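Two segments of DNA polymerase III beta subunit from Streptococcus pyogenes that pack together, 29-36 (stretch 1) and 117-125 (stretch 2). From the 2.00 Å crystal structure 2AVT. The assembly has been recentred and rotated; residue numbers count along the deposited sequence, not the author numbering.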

ATOM      1  N   PRO A  29      18.278  16.970  11.658  1.00 23.47           N
ATOM      2  CA  PRO A  29      18.609  15.550  11.836  1.00 23.59           C
ATOM      3  C   PRO A  29      18.178  14.843  13.118  1.00 22.04           C
ATOM      4  O   PRO A  29      17.679  13.724  13.058  1.00 23.10           O
ATOM      5  CB  PRO A  29      20.134  15.512  11.637  1.00 26.20           C
ATOM      6  CG  PRO A  29      20.407  16.726  10.766  1.00 27.47           C
ATOM      7  CD  PRO A  29      19.504  17.754  11.424  1.00 22.04           C
ATOM      8  N   ILE A  30      18.376  15.477  14.266  1.00 22.05           N
ATOM      9  CA  ILE A  30      18.019  14.853  15.537  1.00 21.65           C
ATOM     10  C   ILE A  30      16.526  14.518  15.684  1.00 20.15           C
ATOM     11  O   ILE A  30      16.157  13.696  16.520  1.00 20.78           O
ATOM     12  CB  ILE A  30      18.481  15.731  16.727  1.00 25.34           C
ATOM     13  CG1 ILE A  30      18.540  14.886  18.001  1.00 24.78           C
ATOM     14  CG2 ILE A  30      17.554  16.949  16.900  1.00 21.98           C
ATOM     15  CD1 ILE A  30      19.568  13.758  17.935  1.00 26.56           C
ATOM     16  N   LEU A  31      15.669  15.107  14.854  1.00 16.65           N
ATOM     17  CA  LEU A  31      14.236  14.831  14.969  1.00 18.72           C
ATOM     18  C   LEU A  31      13.838  13.463  14.428  1.00 18.70           C
ATOM     19  O   LEU A  31      12.681  13.065  14.546  1.00 18.30           O
ATOM     20  CB  LEU A  31      13.407  15.931  14.285  1.00 17.30           C
ATOM     21  CG  LEU A  31      13.543  17.325  14.909  1.00 20.37           C
ATOM     22  CD1 LEU A  31      12.582  18.291  14.223  1.00 21.19           C
ATOM     23  CD2 LEU A  31      13.236  17.257  16.413  1.00 21.49           C
ATOM     24  N   SER A  32      14.782  12.757  13.808  1.00 17.67           N
ATOM     25  CA  SER A  32      14.509  11.406  13.302  1.00 18.98           C
ATOM     26  C   SER A  32      14.526  10.428  14.486  1.00 18.32           C
ATOM     27  O   SER A  32      14.130   9.267  14.369  1.00 21.11           O
ATOM     28  CB  SER A  32      15.600  10.973  12.314  1.00 17.27           C
ATOM     29  OG  SER A  32      16.847  10.882  12.986  1.00 16.97           O
ATOM     30  N   SER A  33      14.997  10.888  15.633  1.00 20.86           N
ATOM     31  CA  SER A  33      15.076   9.995  16.771  1.00 24.96           C
ATOM     32  C   SER A  33      13.880  10.024  17.712  1.00 25.86           C
ATOM     33  O   SER A  33      13.080  10.977  17.727  1.00 21.93           O
ATOM     34  CB  SER A  33      16.359  10.275  17.552  1.00 30.02           C
ATOM     35  OG  SER A  33      16.348  11.585  18.075  1.00 37.94           O
ATOM     36  N   ILE A  34      13.725   8.937  18.461  1.00 21.60           N
ATOM     37  CA  ILE A  34      12.670   8.885  19.449  1.00 21.20           C
ATOM     38  C   ILE A  34      13.394   9.076  20.773  1.00 21.62           C
ATOM     39  O   ILE A  34      14.495   8.544  20.986  1.00 21.96           O
ATOM     40  CB  ILE A  34      11.900   7.537  19.413  1.00 22.49           C
ATOM     41  CG1 ILE A  34      10.792   7.552  20.472  1.00 23.16           C
ATOM     42  CG2 ILE A  34      12.850   6.386  19.618  1.00 17.55           C
ATOM     43  CD1 ILE A  34       9.628   6.628  20.163  1.00 24.32           C
ATOM     44  N   LYS A  35      12.807   9.877  21.649  1.00 20.19           N
ATOM     45  CA  LYS A  35      13.410  10.142  22.943  1.00 21.19           C
ATOM     46  C   LYS A  35      12.731   9.258  23.971  1.00 22.11           C
ATOM     47  O   LYS A  35      11.507   9.190  24.033  1.00 22.51           O
ATOM     48  CB  LYS A  35      13.240  11.624  23.296  1.00 24.12           C
ATOM     49  CG  LYS A  35      13.758  12.025  24.652  1.00 25.68           C
ATOM     50  CD  LYS A  35      13.441  13.496  24.907  1.00 31.82           C
ATOM     51  CE  LYS A  35      13.668  13.872  26.362  1.00 37.70           C
ATOM     52  NZ  LYS A  35      13.002  15.179  26.689  1.00 41.88           N
ATOM     53  N   ILE A  36      13.535   8.563  24.765  1.00 23.29           N
ATOM     54  CA  ILE A  36      13.008   7.665  25.775  1.00 24.31           C
ATOM     55  C   ILE A  36      13.471   8.109  27.153  1.00 26.85           C
ATOM     56  O   ILE A  36      14.668   8.146  27.433  1.00 25.49           O
ATOM     57  CB  ILE A  36      13.495   6.226  25.534  1.00 24.10           C
ATOM     58  CG1 ILE A  36      13.071   5.761  24.139  1.00 23.08           C
ATOM     59  CG2 ILE A  36      12.920   5.298  26.588  1.00 20.53           C
ATOM     60  CD1 ILE A  36      13.538   4.366  23.794  1.00 23.95           C
TER
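Stretch 2 117-125: GKDVDQYPR

Stretch 1 begins as a 3-10 segment (Pro29 to Ser32) and straightens into a strand at Ser33, whereas stretch 2 is mostly irregular, with one short 3-10 segment from Val120 to Gln122. Where they pack, the register is reversed: CA atoms are nearest between Ile30 and Tyr123 (6.5 Å) and between Lys35 and Val120 (6.9 Å), so Tyr123 lies by the start of stretch 1 and Val120 by its end, although Lys118 also reaches Ile30. No hydrogen bond links them, and the contact, which buries 447 Å² over both sides, rests on van der Waals packing, largely of side chains but with some backbone carbonyls against them.

Pro29 stays out of reach. Ile30 points toward stretch 2 and meets four of its residues. Its CG1 lies 3.7 Å from Gln122 O and 4.2 Å from Tyr123 CD1, its CD1 is 3.9 Å from Lys118 CD, and its CG2 is 4.1 Å from Pro124 CD. Leu31 leaves its backbone sideways, but its end comes nearer, placing CD2 3.9 Å from Pro124 CG and 4.2 Å from Tyr123 CE1. Ser32 turns away.

The Tyr123 ring spans the change from 3-10 segment to strand. Ile30 O approaches the edge of the Tyr123 ring, 3.8 Å from Tyr123 CE1, while also accepting a hydrogen bond from Ser33 OG (2.6 Å), which ties the Ser33 side chain back to the preceding turn. Ser33 OG is 4.1 Å from Tyr123 CD1. Ser33 O, 4.0 Å from Tyr123 CE1, is buried by the contact without a polar partner. Tyr123 OH is hydrogen-bonded elsewhere in the structure.

Along the strand, side chains alternate: Ile34 and Ile36 point away, and Lys35 between them points toward stretch 2. With all four chi angles t, Lys35 extends its aliphatic chain past both Tyr123 and Val120, its CD 3.9 Å from Tyr123 CD2 and its CG 4.1 Å from Val120 CG1.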

ATOM      1  N   GLY A 117      23.114   4.891  20.801  1.00 26.15           N
ATOM      2  CA  GLY A 117      22.171   5.995  20.864  1.00 28.80           C
ATOM      3  C   GLY A 117      22.849   7.325  21.154  1.00 28.80           C
ATOM      4  O   GLY A 117      24.068   7.445  21.082  1.00 26.68           O
ATOM      5  N   LYS A 118      22.063   8.338  21.489  1.00 30.37           N
ATOM      6  CA  LYS A 118      22.633   9.647  21.775  1.00 30.07           C
ATOM      7  C   LYS A 118      22.089  10.217  23.065  1.00 29.98           C
ATOM      8  O   LYS A 118      21.001   9.845  23.511  1.00 28.21           O
ATOM      9  CB  LYS A 118      22.328  10.625  20.640  1.00 28.65           C
ATOM     10  CG  LYS A 118      22.937  10.267  19.293  1.00 28.09           C
ATOM     11  CD  LYS A 118      22.706  11.397  18.301  1.00 29.92           C
ATOM     12  CE  LYS A 118      23.288  11.085  16.925  1.00 32.06           C
ATOM     13  NZ  LYS A 118      22.522  10.017  16.239  1.00 34.20           N
ATOM     14  N   ASP A 119      22.861  11.126  23.651  1.00 30.47           N
ATOM     15  CA  ASP A 119      22.488  11.801  24.888  1.00 30.73           C
ATOM     16  C   ASP A 119      21.259  12.662  24.596  1.00 29.21           C
ATOM     17  O   ASP A 119      21.200  13.334  23.568  1.00 27.85           O
ATOM     18  CB  ASP A 119      23.638  12.693  25.352  1.00 32.58           C
ATOM     19  CG  ASP A 119      23.453  13.193  26.763  1.00 34.47           C
ATOM     20  OD1 ASP A 119      22.468  13.921  27.031  1.00 35.03           O
ATOM     21  OD2 ASP A 119      24.297  12.841  27.609  1.00 36.02           O
ATOM     22  N   VAL A 120      20.289  12.650  25.500  1.00 29.83           N
ATOM     23  CA  VAL A 120      19.063  13.423  25.301  1.00 29.78           C
ATOM     24  C   VAL A 120      19.256  14.934  25.233  1.00 29.87           C
ATOM     25  O   VAL A 120      18.393  15.630  24.714  1.00 30.52           O
ATOM     26  CB  VAL A 120      18.013  13.128  26.399  1.00 29.72           C
ATOM     27  CG1 VAL A 120      17.506  11.703  26.264  1.00 28.61           C
ATOM     28  CG2 VAL A 120      18.620  13.366  27.775  1.00 30.87           C
ATOM     29  N   ASP A 121      20.367  15.452  25.751  1.00 30.56           N
ATOM     30  CA  ASP A 121      20.579  16.893  25.698  1.00 33.03           C
ATOM     31  C   ASP A 121      20.681  17.388  24.261  1.00 31.81           C
ATOM     32  O   ASP A 121      20.664  18.589  24.011  1.00 31.37           O
ATOM     33  CB  ASP A 121      21.826  17.309  26.486  1.00 36.87           C
ATOM     34  CG  ASP A 121      23.074  16.570  26.049  1.00 42.32           C
ATOM     35  OD1 ASP A 121      23.304  16.450  24.828  1.00 43.96           O
ATOM     36  OD2 ASP A 121      23.835  16.120  26.940  1.00 46.92           O
ATOM     37  N   GLN A 122      20.770  16.464  23.311  1.00 29.18           N
ATOM     38  CA  GLN A 122      20.843  16.858  21.908  1.00 30.95           C
ATOM     39  C   GLN A 122      19.446  17.136  21.345  1.00 29.53           C
ATOM     40  O   GLN A 122      19.303  17.727  20.274  1.00 30.28           O
ATOM     41  CB  GLN A 122      21.533  15.765  21.080  1.00 31.25           C
ATOM     42  CG  GLN A 122      22.983  15.523  21.485  1.00 34.61           C
ATOM     43  CD  GLN A 122      23.722  14.586  20.546  1.00 36.58           C
ATOM     44  OE1 GLN A 122      23.558  14.653  19.328  1.00 37.57           O
ATOM     45  NE2 GLN A 122      24.562  13.723  21.108  1.00 38.09           N
ATOM     46  N   TYR A 123      18.420  16.720  22.082  1.00 28.65           N
ATOM     47  CA  TYR A 123      17.033  16.896  21.653  1.00 29.50           C
ATOM     48  C   TYR A 123      16.460  18.256  22.080  1.00 30.48           C
ATOM     49  O   TYR A 123      16.714  18.718  23.180  1.00 27.59           O
ATOM     50  CB  TYR A 123      16.166  15.783  22.250  1.00 25.54           C
ATOM     51  CG  TYR A 123      14.932  15.482  21.445  1.00 25.10           C
ATOM     52  CD1 TYR A 123      15.013  14.765  20.252  1.00 20.45           C
ATOM     53  CD2 TYR A 123      13.690  15.955  21.848  1.00 25.67           C
ATOM     54  CE1 TYR A 123      13.889  14.525  19.481  1.00 21.23           C
ATOM     55  CE2 TYR A 123      12.568  15.728  21.090  1.00 23.49           C
ATOM     56  CZ  TYR A 123      12.670  15.015  19.905  1.00 23.97           C
ATOM     57  OH  TYR A 123      11.548  14.823  19.144  1.00 18.44           O
ATOM     58  N   PRO A 124      15.663  18.898  21.215  1.00 33.63           N
ATOM     59  CA  PRO A 124      15.082  20.201  21.569  1.00 36.82           C
ATOM     60  C   PRO A 124      14.064  20.071  22.694  1.00 40.18           C
ATOM     61  O   PRO A 124      13.342  19.079  22.778  1.00 38.59           O
ATOM     62  CB  PRO A 124      14.438  20.656  20.266  1.00 36.37           C
ATOM     63  CG  PRO A 124      14.015  19.345  19.640  1.00 36.85           C
ATOM     64  CD  PRO A 124      15.234  18.479  19.869  1.00 33.34           C
ATOM     65  N   ARG A 125      14.007  21.078  23.559  1.00 43.32           N
ATOM     66  CA  ARG A 125      13.070  21.054  24.671  1.00 47.82           C
ATOM     67  C   ARG A 125      11.670  21.398  24.206  1.00 48.44           C
ATOM     68  O   ARG A 125      11.489  22.069  23.195  1.00 47.82           O
ATOM     69  CB  ARG A 125      13.525  22.026  25.753  1.00 51.38           C
ATOM     70  CG  ARG A 125      14.819  21.594  26.407  1.00 56.46           C
ATOM     71  CD  ARG A 125      15.366  22.671  27.305  1.00 61.75           C
ATOM     72  NE  ARG A 125      16.508  22.197  28.078  1.00 64.87           N
ATOM     73  CZ  ARG A 125      17.234  22.973  28.872  1.00 67.00           C
ATOM     74  NH1 ARG A 125      16.929  24.260  28.987  1.00 67.85           N
ATOM     75  NH2 ARG A 125      18.253  22.468  29.557  1.00 67.60           N
TER